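Serine--tRNA ligase (Pyrococcus horikoshii, PDB 2ZR2) attaches serine to tRNA(Ser), using ATP and releasing AMP and diphosphate, and probably also charges tRNA(Sec) with serine on the pathway to selenocysteine. Local coordinates at residues S279-K284 and F302-Q307; K294-V299 and R412-I417; E328-E333 and T406-S411. All coordinates share one frame; numbering follows the deposited sequence.

Contact 1. Residues S279-K284 and F302-Q307; sequences SPCFRK and FHKVEQ. With AMP (adenosine monophosphate), chain C.
The F302 ring is sandwiched between C281 and the adenine of AMP. C281 CB presses on one face, 3.7 Å from the ring centroid and 14° off its normal, with SG approaching more obliquely. On the opposite face lies the purine, its C4 3.4 Å from F302 CZ. F302 takes up this position with CG between its backbone N and carbonyl carbon (chi1 54°), which swings the ring back over its strand partner. R283 reaches the ring at its edge: CG is 3.5 Å from F302 CE1. Its chain then bends at chi2 and chi3, leaving the guanidinium plane 57° from the ring plane and one guanidinium face over AMP N7. From there NH2 donates to O3P of AMP at 2.8 Å, while the bond from NH1 to O2P is weak and NH1 is also held by the carbonyl of P251. K304 packs its CB against C281 SG (3.8 Å) and turns its amine to T252, with a long salt bridge to E306. On the other face of the sheet, P280 CA meets the edge of the H303 imidazole, which is hydrogen-bonded to Y219 of the second subunit. C281 and F302 pair the antiparallel strands 273-282 and 301-311 through backbone hydrogen bonds in both directions. This strand-loop-strand is motif 2 of class II synthetases. Within this contact the F302 face takes the base and R283 reaches the phosphate, probably helping to offset its negative charge; E285, E370, V299 and S411 also hold the nucleotide.

Contact 2. Residues K294-V299 and R412-I417; sequences KGIFRV and RAIVAI. With AMP (adenosine monophosphate), chain C; SO4 (sulfate ion), chain F; SO4 (sulfate ion), chain E.
R412 runs from its helix between F297 and AMP, touching one or the other along most of its length. Its CB lies near the ribose O2' of the nucleotide, and CG sits 3.8 Å from F297 CD1. CD is wedged between F297 CE1, at 3.4 Å, and AMP C2'. The chain is extended from CG to NE and carries the head straight on, and NE donates to the carbonyl O of F297 at 2.8 Å. That bond is nearly straight (165°) and lies close to the guanidinium plane, while NH1 adds a weak second bond to the same oxygen. CZ is 3.7 Å from the F297 ring centroid, the two planes only 4° apart, a stacked cation-pi pair, and the adenine covers the opposite guanidinium face. At the tip, NH1 binds O1 of one sulfate at 3.1 Å and NH2 is taken by the carbonyl of E370. That sulfate lies between R412 and R298, and R298 also holds a second; both ions probably come from the crystallisation liquor. V299 N donates to AMP N1 at 3.1 Å. Behind the arginine, the side chains of I296 and I414 cross at about a right angle, I296 CD1 touching I414 CG2. R412 is thus the motif 3 arginine on helix 410-420, which the loop between strands 273-282 and 301-311 overlies, with helix 190-209 packing on I414, helix 162-168 on I296, and strand 367-378 on F297 and R412.

Contact 3. Residues E328-E333 and T406-S411; sequences EELFQE and TAIATS. With AMP (adenosine monophosphate), chain C.
The nearest CA atoms, of L330 and A407, are 7.5 Å apart, the last turns of helix 316-333 lying over a classic beta bulge in which A407 and I408 both face V305. Side chains fill the gap. L330 points toward the bulge, and its CD1 branch does the touching, 3.6 Å from A407 O, 4.2 Å from A407 CB and 4.0 Å from I408 CG1. With its CG anti to the carbonyl carbon (chi1 -77°), F331 extends to bring CE2 to A407 O at 3.8 Å, the oxygen lying near the ring plane, at the edge. The same CE2 rests against I408 CG1 at 4.3 Å, an oblique approach. F202 of helix 190-209 packs on both L330 and I408, and V371 and V372 of strand 367-378 pack on F331. A409, just before helix 410-420, puts CB by the ribose; S411 OG donates to AMP N3 at 3.1 Å, while T410 is bonded to D196. The helix thus contributes only carbon atoms, some resting on the A407 carbonyl oxygen, with no hydrogen bond between the two segments; T406 is predicted to bind serine, so this packing backs a strand that probably lines the amino acid site.

All three contacts are buried in the class II catalytic core and lie about 13 to 14 Å apart, centre to centre. Contacts 1 and 2 clasp the adenine from opposite sides, through an aromatic ring and a guanidinium respectively, and their first segments belong to one motif 2 hairpin, strand and loop. Contact 3 shares helix 410-420 with contact 2 and pairs with contact 1 through V305, whose backbone meets A407 and I408. The chemistry follows position: sheet hydrogen bonds and phosphate binding in contact 1, arginine stacking beside bound sulfates in contact 2, and mostly apolar helix-to-sheet packing in contact 3, behind the site.

Contact 1. Residues S279-K284 and F302-Q307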
loop_
_atom_site.group_PDB
_atom_site.type_symbol
_atom_site.label_atom_id
_atom_site.label_comp_id
_atom_site.label_asym_id
_atom_site.label_seq_id
_atom_site.Cartn_x
_atom_site.Cartn_y
_atom_site.Cartn_z
ATOM N N SER A 279 5.239 -0.098 -8.045
ATOM C CA SER A 279 4.688 0.035 -6.711
ATOM C C SER A 279 3.303 0.606 -6.716
ATOM O O SER A 279 2.921 1.296 -7.647
ATOM C CB SER A 279 5.546 0.964 -5.857
ATOM O OG SER A 279 5.095 2.299 -5.989
ATOM N N PRO A 280 2.499 0.266 -5.701
ATOM C CA PRO A 280 1.172 0.879 -5.731
ATOM C C PRO A 280 1.480 2.327 -5.316
ATOM O O PRO A 280 2.554 2.606 -4.767
ATOM C CB PRO A 280 0.400 0.104 -4.658
ATOM C CG PRO A 280 1.489 -0.465 -3.755
ATOM C CD PRO A 280 2.559 -0.850 -4.736
ATOM N N CYS A 281 0.575 3.251 -5.600
ATOM C CA CYS A 281 0.792 4.640 -5.231
ATOM C C CYS A 281 -0.422 5.088 -4.459
ATOM O O CYS A 281 -1.541 4.734 -4.819
ATOM C CB CYS A 281 0.978 5.506 -6.478
ATOM S SG CYS A 281 2.435 5.076 -7.460
ATOM N N PHE A 282 -0.199 5.867 -3.402
ATOM C CA PHE A 282 -1.289 6.348 -2.560
ATOM C C PHE A 282 -1.308 7.864 -2.508
ATOM O O PHE A 282 -0.308 8.491 -2.173
ATOM C CB PHE A 282 -1.154 5.760 -1.145
ATOM C CG PHE A 282 -1.095 4.254 -1.122
ATOM C CD1 PHE A 282 0.111 3.586 -1.307
ATOM C CD2 PHE A 282 -2.253 3.502 -0.973
ATOM C CE1 PHE A 282 0.162 2.196 -1.349
ATOM C CE2 PHE A 282 -2.211 2.103 -1.015
ATOM C CZ PHE A 282 -1.002 1.451 -1.204
ATOM N N ARG A 283 -2.457 8.449 -2.832
ATOM C CA ARG A 283 -2.598 9.907 -2.842
ATOM C C ARG A 283 -3.920 10.326 -2.229
ATOM O O ARG A 283 -4.965 9.739 -2.512
ATOM C CB ARG A 283 -2.546 10.446 -4.274
ATOM C CG ARG A 283 -1.829 9.545 -5.254
ATOM C CD ARG A 283 -0.403 9.951 -5.517
ATOM N NE ARG A 283 -0.360 11.118 -6.384
ATOM C CZ ARG A 283 0.501 11.279 -7.385
ATOM N NH1 ARG A 283 1.403 10.341 -7.661
ATOM N NH2 ARG A 283 0.461 12.391 -8.105
ATOM N N LYS A 284 -3.867 11.356 -1.393
ATOM C CA LYS A 284 -5.059 11.874 -0.740
ATOM C C LYS A 284 -5.925 12.583 -1.765
ATOM O O LYS A 284 -7.146 12.522 -1.693
ATOM C CB LYS A 284 -4.689 12.880 0.350
ATOM C CG LYS A 284 -4.084 12.305 1.618
ATOM C CD LYS A 284 -3.688 13.433 2.580
ATOM C CE LYS A 284 -3.069 12.912 3.875
ATOM N NZ LYS A 284 -2.538 14.007 4.744
ATOM N N PHE A 302 -3.187 3.610 -7.228
ATOM C CA PHE A 302 -2.923 3.142 -8.585
ATOM C C PHE A 302 -1.535 2.546 -8.648
ATOM O O PHE A 302 -0.699 2.812 -7.792
ATOM C CB PHE A 302 -3.042 4.257 -9.628
ATOM C CG PHE A 302 -2.203 5.466 -9.336
ATOM C CD1 PHE A 302 -2.584 6.373 -8.354
ATOM C CD2 PHE A 302 -1.034 5.709 -10.051
ATOM C CE1 PHE A 302 -1.807 7.513 -8.088
ATOM C CE2 PHE A 302 -0.247 6.848 -9.792
ATOM C CZ PHE A 302 -0.639 7.748 -8.808
ATOM N N HIS A 303 -1.312 1.726 -9.663
ATOM C CA HIS A 303 -0.033 1.076 -9.880
ATOM C C HIS A 303 0.768 1.891 -10.874
ATOM O O HIS A 303 0.217 2.445 -11.829
ATOM C CB HIS A 303 -0.288 -0.309 -10.421
ATOM C CG HIS A 303 -1.025 -1.183 -9.469
ATOM N ND1 HIS A 303 -1.757 -2.278 -9.874
ATOM C CD2 HIS A 303 -1.120 -1.143 -8.117
ATOM C CE1 HIS A 303 -2.275 -2.874 -8.813
ATOM N NE2 HIS A 303 -1.904 -2.204 -7.734
ATOM N N LYS A 304 2.067 1.995 -10.644
ATOM C CA LYS A 304 2.903 2.755 -11.554
ATOM C C LYS A 304 4.341 2.282 -11.633
ATOM O O LYS A 304 5.017 2.094 -10.624
ATOM C CB LYS A 304 2.886 4.236 -11.188
ATOM C CG LYS A 304 3.793 5.075 -12.086
ATOM C CD LYS A 304 3.551 6.582 -11.946
ATOM C CE LYS A 304 3.838 7.070 -10.533
ATOM N NZ LYS A 304 5.160 6.560 -10.052
ATOM N N VAL A 305 4.790 2.074 -12.861
ATOM C CA VAL A 305 6.156 1.669 -13.134
ATOM C C VAL A 305 6.885 2.997 -13.329
ATOM O O VAL A 305 6.520 3.778 -14.208
ATOM C CB VAL A 305 6.209 0.842 -14.417
ATOM C CG1 VAL A 305 7.643 0.539 -14.784
ATOM C CG2 VAL A 305 5.411 -0.446 -14.228
ATOM N N GLU A 306 7.899 3.270 -12.514
ATOM C CA GLU A 306 8.595 4.550 -12.615
ATOM C C GLU A 306 10.065 4.482 -13.012
ATOM O O GLU A 306 10.796 3.585 -12.606
ATOM C CB GLU A 306 8.458 5.311 -11.291
ATOM C CG GLU A 306 9.086 6.679 -11.277
ATOM C CD GLU A 306 8.114 7.793 -11.608
ATOM O OE1 GLU A 306 7.236 7.588 -12.473
ATOM O OE2 GLU A 306 8.240 8.890 -11.009
ATOM N N GLN A 307 10.491 5.443 -13.821
ATOM C CA GLN A 307 11.876 5.505 -14.244
ATOM C C GLN A 307 12.567 6.471 -13.306
ATOM O O GLN A 307 12.090 7.591 -13.096
ATOM C CB GLN A 307 12.024 6.085 -15.660
ATOM C CG GLN A 307 11.345 5.370 -16.822
ATOM C CD GLN A 307 11.497 6.180 -18.115
ATOM O OE1 GLN A 307 12.602 6.367 -18.612
ATOM N NE2 GLN A 307 10.387 6.676 -18.643
HETATM P P AMP C . 3.194 12.683 -10.763
HETATM O O1P AMP C . 4.039 13.160 -11.875
HETATM O O2P AMP C . 3.701 11.546 -9.749
HETATM O O3P AMP C . 1.990 13.577 -10.137
HETATM O "O5'" AMP C . 2.184 11.691 -11.554
HETATM C "C5'" AMP C . 2.651 10.900 -12.650
HETATM C "C4'" AMP C . 1.529 10.055 -13.234
HETATM O "O4'" AMP C . 0.913 9.244 -12.213
HETATM C "C3'" AMP C . 0.387 10.895 -13.797
HETATM O "O3'" AMP C . 0.731 11.358 -15.105
HETATM C "C2'" AMP C . -0.675 9.831 -13.933
HETATM O "O2'" AMP C . -0.389 8.985 -15.049
HETATM C "C1'" AMP C . -0.509 9.055 -12.612
HETATM N N9 AMP C . -1.369 9.643 -11.543
HETATM C C8 AMP C . -1.069 10.693 -10.755
HETATM N N7 AMP C . -2.067 10.887 -9.888
HETATM C C5 AMP C . -2.999 9.968 -10.129
HETATM C C6 AMP C . -4.236 9.673 -9.561
HETATM N N6 AMP C . -4.698 10.394 -8.553
HETATM N N1 AMP C . -4.959 8.635 -10.042
HETATM C C2 AMP C . -4.503 7.885 -11.057
HETATM N N3 AMP C . -3.318 8.152 -11.617
HETATM C C4 AMP C . -2.556 9.180 -11.176
#

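Contact 2. Residues K294-V299 and R412-I417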
loop_
_atom_site.group_PDB
_atom_site.type_symbol
_atom_site.label_atom_id
_atom_site.label_comp_id
_atom_site.label_asym_id
_atom_site.label_seq_id
_atom_site.Cartn_x
_atom_site.Cartn_y
_atom_site.Cartn_z
ATOM N N LYS A 294 -15.378 10.282 -13.247
ATOM C CA LYS A 294 -15.594 9.489 -12.019
ATOM C C LYS A 294 -15.267 7.980 -11.941
ATOM O O LYS A 294 -15.900 7.235 -11.174
ATOM C CB LYS A 294 -17.028 9.728 -11.496
ATOM C CG LYS A 294 -17.188 11.029 -10.688
ATOM C CD LYS A 294 -18.256 10.909 -9.598
ATOM C CE LYS A 294 -18.125 12.033 -8.574
ATOM N NZ LYS A 294 -19.092 11.931 -7.438
ATOM N N GLY A 295 -14.255 7.553 -12.694
ATOM C CA GLY A 295 -13.844 6.158 -12.675
ATOM C C GLY A 295 -12.477 5.946 -12.033
ATOM O O GLY A 295 -12.320 6.145 -10.831
ATOM N N ILE A 296 -11.488 5.553 -12.830
ATOM C CA ILE A 296 -10.134 5.313 -12.325
ATOM C C ILE A 296 -9.074 6.267 -12.872
ATOM O O ILE A 296 -7.891 5.920 -12.946
ATOM C CB ILE A 296 -9.675 3.880 -12.638
ATOM C CG1 ILE A 296 -9.695 3.650 -14.155
ATOM C CG2 ILE A 296 -10.551 2.880 -11.880
ATOM C CD1 ILE A 296 -9.224 2.235 -14.603
ATOM N N PHE A 297 -9.490 7.468 -13.255
ATOM C CA PHE A 297 -8.553 8.453 -13.786
ATOM C C PHE A 297 -7.799 9.153 -12.665
ATOM O O PHE A 297 -6.589 9.331 -12.741
ATOM C CB PHE A 297 -9.282 9.511 -14.607
ATOM C CG PHE A 297 -8.361 10.480 -15.275
ATOM C CD1 PHE A 297 -7.528 10.061 -16.320
ATOM C CD2 PHE A 297 -8.273 11.802 -14.827
ATOM C CE1 PHE A 297 -6.611 10.943 -16.917
ATOM C CE2 PHE A 297 -7.361 12.699 -15.413
ATOM C CZ PHE A 297 -6.523 12.263 -16.465
ATOM N N ARG A 298 -8.531 9.571 -11.638
ATOM C CA ARG A 298 -7.941 10.258 -10.506
ATOM C C ARG A 298 -8.469 9.591 -9.240
ATOM O O ARG A 298 -9.509 9.973 -8.703
ATOM C CB ARG A 298 -8.314 11.749 -10.527
ATOM C CG ARG A 298 -7.738 12.512 -9.337
ATOM C CD ARG A 298 -8.141 13.979 -9.288
ATOM N NE ARG A 298 -7.538 14.746 -10.371
ATOM C CZ ARG A 298 -8.139 14.999 -11.525
ATOM N NH1 ARG A 298 -9.373 14.553 -11.749
ATOM N NH2 ARG A 298 -7.498 15.683 -12.461
ATOM N N VAL A 299 -7.729 8.603 -8.754
ATOM C CA VAL A 299 -8.152 7.856 -7.580
ATOM C C VAL A 299 -7.137 7.905 -6.452
ATOM O O VAL A 299 -6.067 8.481 -6.589
ATOM C CB VAL A 299 -8.378 6.387 -7.966
ATOM C CG1 VAL A 299 -9.570 6.264 -8.887
ATOM C CG2 VAL A 299 -7.144 5.867 -8.697
ATOM N N ARG A 412 -4.374 5.323 -15.673
ATOM C CA ARG A 412 -4.610 6.103 -16.869
ATOM C C ARG A 412 -4.292 5.400 -18.182
ATOM O O ARG A 412 -4.974 5.623 -19.193
ATOM C CB ARG A 412 -3.884 7.430 -16.745
ATOM C CG ARG A 412 -4.371 8.175 -15.524
ATOM C CD ARG A 412 -3.849 9.580 -15.447
ATOM N NE ARG A 412 -4.485 10.300 -14.350
ATOM C CZ ARG A 412 -4.236 11.567 -14.033
ATOM N NH1 ARG A 412 -4.874 12.127 -13.013
ATOM N NH2 ARG A 412 -3.356 12.278 -14.735
ATOM N N ALA A 413 -3.275 4.547 -18.178
ATOM C CA ALA A 413 -2.945 3.798 -19.382
ATOM C C ALA A 413 -4.221 3.017 -19.747
ATOM O O ALA A 413 -4.599 2.898 -20.911
ATOM C CB ALA A 413 -1.800 2.833 -19.089
ATOM N N ILE A 414 -4.885 2.489 -18.726
ATOM C CA ILE A 414 -6.104 1.737 -18.932
ATOM C C ILE A 414 -7.226 2.616 -19.455
ATOM O O ILE A 414 -7.970 2.202 -20.336
ATOM C CB ILE A 414 -6.552 1.032 -17.630
ATOM C CG1 ILE A 414 -5.650 -0.168 -17.367
ATOM C CG2 ILE A 414 -7.979 0.539 -17.749
ATOM C CD1 ILE A 414 -6.014 -0.927 -16.116
ATOM N N VAL A 415 -7.381 3.827 -18.933
ATOM C CA VAL A 415 -8.455 4.644 -19.471
ATOM C C VAL A 415 -8.110 4.980 -20.928
ATOM O O VAL A 415 -8.971 4.895 -21.809
ATOM C CB VAL A 415 -8.732 5.936 -18.619
ATOM C CG1 VAL A 415 -7.470 6.536 -18.149
ATOM C CG2 VAL A 415 -9.486 6.961 -19.451
ATOM N N ALA A 416 -6.848 5.308 -21.196
ATOM C CA ALA A 416 -6.458 5.628 -22.566
ATOM C C ALA A 416 -6.724 4.467 -23.542
ATOM O O ALA A 416 -7.214 4.685 -24.661
ATOM C CB ALA A 416 -4.993 6.027 -22.622
ATOM N N ILE A 417 -6.407 3.241 -23.132
ATOM C CA ILE A 417 -6.623 2.098 -24.014
ATOM C C ILE A 417 -8.107 1.853 -24.210
ATOM O O ILE A 417 -8.540 1.577 -25.324
ATOM C CB ILE A 417 -5.942 0.812 -23.472
ATOM C CG1 ILE A 417 -4.428 1.005 -23.503
ATOM C CG2 ILE A 417 -6.341 -0.423 -24.305
ATOM C CD1 ILE A 417 -3.660 -0.161 -22.953
HETATM P P AMP C . 3.194 12.683 -10.763
HETATM O O1P AMP C . 4.039 13.160 -11.875
HETATM O O2P AMP C . 3.701 11.546 -9.749
HETATM O O3P AMP C . 1.990 13.577 -10.137
HETATM O "O5'" AMP C . 2.184 11.691 -11.554
HETATM C "C5'" AMP C . 2.651 10.900 -12.650
HETATM C "C4'" AMP C . 1.529 10.055 -13.234
HETATM O "O4'" AMP C . 0.913 9.244 -12.213
HETATM C "C3'" AMP C . 0.387 10.895 -13.797
HETATM O "O3'" AMP C . 0.731 11.358 -15.105
HETATM C "C2'" AMP C . -0.675 9.831 -13.933
HETATM O "O2'" AMP C . -0.389 8.985 -15.049
HETATM C "C1'" AMP C . -0.509 9.055 -12.612
HETATM N N9 AMP C . -1.369 9.643 -11.543
HETATM C C8 AMP C . -1.069 10.693 -10.755
HETATM N N7 AMP C . -2.067 10.887 -9.888
HETATM C C5 AMP C . -2.999 9.968 -10.129
HETATM C C6 AMP C . -4.236 9.673 -9.561
HETATM N N6 AMP C . -4.698 10.394 -8.553
HETATM N N1 AMP C . -4.959 8.635 -10.042
HETATM C C2 AMP C . -4.503 7.885 -11.057
HETATM N N3 AMP C . -3.318 8.152 -11.617
HETATM C C4 AMP C . -2.556 9.180 -11.176
HETATM S S SO4 F . -4.896 16.120 -14.269
HETATM O O1 SO4 F . -4.725 15.195 -13.127
HETATM O O2 SO4 F . -5.039 17.497 -13.749
HETATM O O3 SO4 F . -6.098 15.751 -15.030
HETATM O O4 SO4 F . -3.737 16.042 -15.182
HETATM S S SO4 E . -11.405 16.112 -14.284
HETATM O O1 SO4 E . -11.623 15.387 -13.019
HETATM O O2 SO4 E . -11.962 15.311 -15.396
HETATM O O3 SO4 E . -12.059 17.434 -14.239
HETATM O O4 SO4 E . -9.957 16.305 -14.472
#

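Contact 3. Residues E328-E333 and T406-S411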
loop_
_atom_site.group_PDB
_atom_site.type_symbol
_atom_site.label_atom_id
_atom_site.label_comp_id
_atom_site.label_asym_id
_atom_site.label_seq_id
_atom_site.Cartn_x
_atom_site.Cartn_y
_atom_site.Cartn_z
ATOM N N GLU A 328 7.351 7.709 -24.250
ATOM C CA GLU A 328 6.692 7.904 -25.543
ATOM C C GLU A 328 6.646 6.610 -26.361
ATOM O O GLU A 328 5.628 6.299 -26.999
ATOM C CB GLU A 328 7.419 8.980 -26.360
ATOM C CG GLU A 328 7.271 10.394 -25.831
ATOM C CD GLU A 328 7.881 11.425 -26.752
ATOM O OE1 GLU A 328 7.518 11.422 -27.950
ATOM O OE2 GLU A 328 8.713 12.238 -26.278
ATOM N N GLU A 329 7.752 5.866 -26.344
ATOM C CA GLU A 329 7.828 4.626 -27.077
ATOM C C GLU A 329 6.751 3.660 -26.644
ATOM O O GLU A 329 6.107 3.007 -27.480
ATOM C CB GLU A 329 9.190 3.974 -26.886
ATOM C CG GLU A 329 10.273 4.500 -27.813
ATOM C CD GLU A 329 11.586 3.758 -27.639
ATOM O OE1 GLU A 329 11.568 2.508 -27.673
ATOM O OE2 GLU A 329 12.634 4.420 -27.474
ATOM N N LEU A 330 6.540 3.566 -25.338
ATOM C CA LEU A 330 5.535 2.644 -24.832
ATOM C C LEU A 330 4.150 2.925 -25.385
ATOM O O LEU A 330 3.481 2.013 -25.899
ATOM C CB LEU A 330 5.501 2.689 -23.312
ATOM C CG LEU A 330 6.840 2.258 -22.729
ATOM C CD1 LEU A 330 6.821 2.455 -21.221
ATOM C CD2 LEU A 330 7.113 0.808 -23.125
ATOM N N PHE A 331 3.730 4.187 -25.294
ATOM C CA PHE A 331 2.409 4.562 -25.768
ATOM C C PHE A 331 2.232 4.420 -27.255
ATOM O O PHE A 331 1.123 4.163 -27.735
ATOM C CB PHE A 331 2.061 5.955 -25.280
ATOM C CG PHE A 331 1.668 5.975 -23.837
ATOM C CD1 PHE A 331 0.325 5.923 -23.473
ATOM C CD2 PHE A 331 2.644 5.964 -22.837
ATOM C CE1 PHE A 331 -0.045 5.858 -22.136
ATOM C CE2 PHE A 331 2.290 5.898 -21.507
ATOM C CZ PHE A 331 0.940 5.843 -21.146
ATOM N N GLN A 332 3.318 4.568 -27.998
ATOM C CA GLN A 332 3.234 4.362 -29.430
ATOM C C GLN A 332 2.967 2.865 -29.650
ATOM O O GLN A 332 2.065 2.493 -30.400
ATOM C CB GLN A 332 4.527 4.793 -30.096
ATOM C CG GLN A 332 4.680 6.288 -30.125
ATOM C CD GLN A 332 6.041 6.713 -30.604
ATOM O OE1 GLN A 332 6.772 5.925 -31.204
ATOM N NE2 GLN A 332 6.389 7.973 -30.353
ATOM N N GLU A 333 3.723 2.000 -28.980
ATOM C CA GLU A 333 3.489 0.565 -29.130
ATOM C C GLU A 333 2.068 0.203 -28.669
ATOM O O GLU A 333 1.427 -0.726 -29.183
ATOM C CB GLU A 333 4.533 -0.223 -28.334
ATOM C CG GLU A 333 5.963 0.043 -28.804
ATOM C CD GLU A 333 6.939 -1.054 -28.406
ATOM O OE1 GLU A 333 7.507 -1.007 -27.283
ATOM O OE2 GLU A 333 7.128 -1.977 -29.229
ATOM N N THR A 406 7.342 8.776 -15.518
ATOM C CA THR A 406 6.407 7.680 -15.528
ATOM C C THR A 406 6.861 6.780 -16.654
ATOM O O THR A 406 7.527 7.238 -17.574
ATOM C CB THR A 406 5.001 8.201 -15.868
ATOM O OG1 THR A 406 4.688 9.297 -15.010
ATOM C CG2 THR A 406 3.956 7.113 -15.702
ATOM N N ALA A 407 6.551 5.496 -16.554
ATOM C CA ALA A 407 6.821 4.563 -17.646
ATOM C C ALA A 407 5.359 4.303 -18.002
ATOM O O ALA A 407 4.892 4.619 -19.094
ATOM C CB ALA A 407 7.487 3.297 -17.147
ATOM N N ILE A 408 4.631 3.756 -17.037
ATOM C CA ILE A 408 3.213 3.514 -17.190
ATOM C C ILE A 408 2.546 3.479 -15.830
ATOM O O ILE A 408 2.991 2.791 -14.907
ATOM C CB ILE A 408 2.905 2.194 -17.882
ATOM C CG1 ILE A 408 3.254 2.289 -19.360
ATOM C CG2 ILE A 408 1.415 1.871 -17.740
ATOM C CD1 ILE A 408 2.994 0.987 -20.123
ATOM N N ALA A 409 1.486 4.259 -15.704
ATOM C CA ALA A 409 0.713 4.275 -14.489
ATOM C C ALA A 409 -0.512 3.578 -15.064
ATOM O O ALA A 409 -1.208 4.129 -15.906
ATOM C CB ALA A 409 0.412 5.698 -14.085
ATOM N N THR A 410 -0.737 2.341 -14.643
ATOM C CA THR A 410 -1.833 1.542 -15.171
ATOM C C THR A 410 -3.193 2.221 -15.196
ATOM O O THR A 410 -3.899 2.146 -16.200
ATOM C CB THR A 410 -1.932 0.176 -14.440
ATOM O OG1 THR A 410 -2.150 0.383 -13.036
ATOM C CG2 THR A 410 -0.649 -0.618 -14.633
ATOM N N SER A 411 -3.562 2.880 -14.108
ATOM C CA SER A 411 -4.851 3.576 -14.022
ATOM C C SER A 411 -5.170 4.307 -15.341
ATOM O O SER A 411 -6.103 3.941 -16.049
ATOM C CB SER A 411 -4.794 4.596 -12.889
ATOM O OG SER A 411 -3.620 5.409 -13.051
HETATM P P AMP C . 3.194 12.683 -10.763
HETATM O O1P AMP C . 4.039 13.160 -11.875
HETATM O O2P AMP C . 3.701 11.546 -9.749
HETATM O O3P AMP C . 1.990 13.577 -10.137
HETATM O "O5'" AMP C . 2.184 11.691 -11.554
HETATM C "C5'" AMP C . 2.651 10.900 -12.650
HETATM C "C4'" AMP C . 1.529 10.055 -13.234
HETATM O "O4'" AMP C . 0.913 9.244 -12.213
HETATM C "C3'" AMP C . 0.387 10.895 -13.797
HETATM O "O3'" AMP C . 0.731 11.358 -15.105
HETATM C "C2'" AMP C . -0.675 9.831 -13.933
HETATM O "O2'" AMP C . -0.389 8.985 -15.049
HETATM C "C1'" AMP C . -0.509 9.055 -12.612
HETATM N N9 AMP C . -1.369 9.643 -11.543
HETATM C C8 AMP C . -1.069 10.693 -10.755
HETATM N N7 AMP C . -2.067 10.887 -9.888
HETATM C C5 AMP C . -2.999 9.968 -10.129
HETATM C C6 AMP C . -4.236 9.673 -9.561
HETATM N N6 AMP C . -4.698 10.394 -8.553
HETATM N N1 AMP C . -4.959 8.635 -10.042
HETATM C C2 AMP C . -4.503 7.885 -11.057
HETATM N N3 AMP C . -3.318 8.152 -11.617
HETATM C C4 AMP C . -2.556 9.180 -11.176
#